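Local coordinates for iron dependent repressor (Sulfolobus solfataricus, PDB 2X4H), which probably binds DNA as a metal-dependent transcription regulator of the DtxR/MntR family, and carries several zinc ions in this crystal, at residues C[17-22]-C[53-58]. Sequence-based numbering, arbitrary orientation.
Sequences SYLLTI and SHLEEK. With ZN (zinc ion), chain L.
Leu-55 reaches from helix 45-57 into the angle between Tyr-18 and Leu-19, two consecutive residues of helix 13-27, and one methyl group, CD1, makes the closest contacts. Leu-55 CD1 lies 4.0 Å from Tyr-18 CB and equally near CD2 of the Tyr-18 ring, which it meets obliquely. From the neighbouring side chain Leu-19 CD2 closes in to 4.1 Å of Leu-55 CD1. With CG of Leu-55 beside its backbone N and anti to the carbonyl carbon (chi1 -69°), the extended branch bridges a CA-CA separation of 9.0 Å between Leu-19 and Leu-55. No hydrogen bond joins the two segments, so this junction is purely apolar. All three residues are buried, and Val-61 of the adjoining strand covers both leucines, while Leu-41 and Val-48 pack on Tyr-18.

Away from this cluster the far face of helix 45-57 is polar. Glu-57 is exposed on the side turned from helix 13-27, and its OE2 accepts a weak hydrogen bond, 3.4 Å long, from His-54 ND1. His-54 NE2 binds zinc at 2.0 Å, which is probably the main hold on the ring; the weak ND1 bond may add to it. Glu-50 of the same chain and Glu-15 and Glu-51 of the second subunit complete the coordination, and the His-54 rings of the two subunits stack on each other. At the end of this segment Lys-58 NZ forms a salt bridge with Glu-15 of the same chain, a ligand of another zinc ion.

A small leucine-centred core thus ties the first helix to the last helix of a three-helix bundle, followed by a two-stranded wing: the winged helix-turn-helix fold of DtxR/MntR-type DNA-binding domains, here with an intersubunit zinc site along one flank.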
# COMPACT_ATOMS: atom_id res chain seq x y z
N SER C 17 2.25 13.67 6.40
CA SER C 17 3.28 14.57 5.85
C SER C 17 3.26 14.66 4.32
O SER C 17 3.39 15.74 3.76
CB SER C 17 4.67 14.13 6.31
OG SER C 17 4.86 14.51 7.65
N TYR C 18 3.10 13.51 3.67
CA TYR C 18 2.98 13.48 2.21
C TYR C 18 1.82 14.34 1.78
O TYR C 18 1.98 15.18 0.91
CB TYR C 18 2.74 12.06 1.70
CG TYR C 18 3.97 11.27 1.35
CD1 TYR C 18 4.83 10.79 2.35
CD2 TYR C 18 4.26 10.94 0.03
CE1 TYR C 18 5.96 10.05 2.04
CE2 TYR C 18 5.39 10.20 -0.29
CZ TYR C 18 6.23 9.75 0.71
OH TYR C 18 7.34 9.01 0.37
N LEU C 19 0.66 14.12 2.39
CA LEU C 19 -0.56 14.80 1.98
C LEU C 19 -0.52 16.29 2.23
O LEU C 19 -1.11 17.05 1.47
CB LEU C 19 -1.80 14.23 2.66
CG LEU C 19 -2.14 12.76 2.41
CD1 LEU C 19 -3.49 12.45 3.02
CD2 LEU C 19 -2.11 12.39 0.92
N LEU C 20 0.15 16.72 3.29
CA LEU C 20 0.29 18.15 3.56
C LEU C 20 1.24 18.77 2.54
O LEU C 20 1.07 19.92 2.16
CB LEU C 20 0.79 18.42 4.98
CG LEU C 20 -0.25 18.23 6.09
CD1 LEU C 20 0.41 17.99 7.45
CD2 LEU C 20 -1.20 19.43 6.14
N THR C 21 2.23 18.01 2.09
CA THR C 21 3.16 18.51 1.08
C THR C 21 2.50 18.59 -0.29
O THR C 21 2.71 19.54 -1.02
CB THR C 21 4.39 17.63 0.96
OG1 THR C 21 5.05 17.55 2.22
CG2 THR C 21 5.33 18.23 -0.05
N ILE C 22 1.72 17.57 -0.64
CA ILE C 22 0.94 17.58 -1.87
C ILE C 22 -0.09 18.74 -1.85
O ILE C 22 -0.23 19.46 -2.84
CB ILE C 22 0.23 16.20 -2.09
CG1 ILE C 22 1.25 15.12 -2.38
CG2 ILE C 22 -0.83 16.27 -3.21
CD1 ILE C 22 0.71 13.71 -2.25
N SER C 53 1.74 5.49 -4.92
CA SER C 53 0.84 4.48 -5.51
C SER C 53 -0.01 3.79 -4.46
O SER C 53 -1.17 3.48 -4.70
CB SER C 53 1.58 3.47 -6.43
OG SER C 53 2.49 2.69 -5.70
N HIS C 54 0.54 3.61 -3.26
CA HIS C 54 -0.26 3.20 -2.11
C HIS C 54 -1.32 4.21 -1.66
O HIS C 54 -2.42 3.82 -1.26
CB HIS C 54 0.64 2.81 -0.94
CG HIS C 54 1.37 1.53 -1.18
ND1 HIS C 54 0.72 0.35 -1.46
CD2 HIS C 54 2.69 1.23 -1.19
CE1 HIS C 54 1.60 -0.62 -1.63
NE2 HIS C 54 2.81 -0.11 -1.48
N LEU C 55 -0.98 5.50 -1.72
CA LEU C 55 -1.94 6.56 -1.38
C LEU C 55 -3.05 6.64 -2.43
O LEU C 55 -4.20 6.94 -2.09
CB LEU C 55 -1.24 7.92 -1.24
CG LEU C 55 -0.30 8.18 -0.06
CD1 LEU C 55 0.51 9.45 -0.29
CD2 LEU C 55 -1.07 8.27 1.24
N GLU C 56 -2.72 6.37 -3.69
CA GLU C 56 -3.72 6.28 -4.76
C GLU C 56 -4.64 5.07 -4.52
O GLU C 56 -5.84 5.17 -4.68
CB GLU C 56 -3.06 6.26 -6.16
CG GLU C 56 -4.04 6.34 -7.31
CD GLU C 56 -3.41 6.78 -8.64
OE1 GLU C 56 -2.18 6.60 -8.84
OE2 GLU C 56 -4.15 7.30 -9.51
N GLU C 57 -4.07 3.95 -4.09
CA GLU C 57 -4.88 2.75 -3.72
C GLU C 57 -5.88 3.00 -2.60
O GLU C 57 -6.95 2.41 -2.58
CB GLU C 57 -3.97 1.60 -3.28
CG GLU C 57 -3.22 0.93 -4.38
CD GLU C 57 -2.28 -0.16 -3.89
OE1 GLU C 57 -1.51 -0.69 -4.72
OE2 GLU C 57 -2.31 -0.50 -2.68
N LYS C 58 -5.50 3.85 -1.65
CA LYS C 58 -6.39 4.25 -0.54
C LYS C 58 -7.39 5.34 -0.94
O LYS C 58 -8.23 5.71 -0.14
CB LYS C 58 -5.58 4.74 0.67
CG LYS C 58 -4.83 3.62 1.38
CD LYS C 58 -3.70 4.12 2.29
CE LYS C 58 -4.21 4.56 3.67
NZ LYS C 58 -3.16 4.49 4.74
ZN ZN L . 4.59 -0.90 -1.71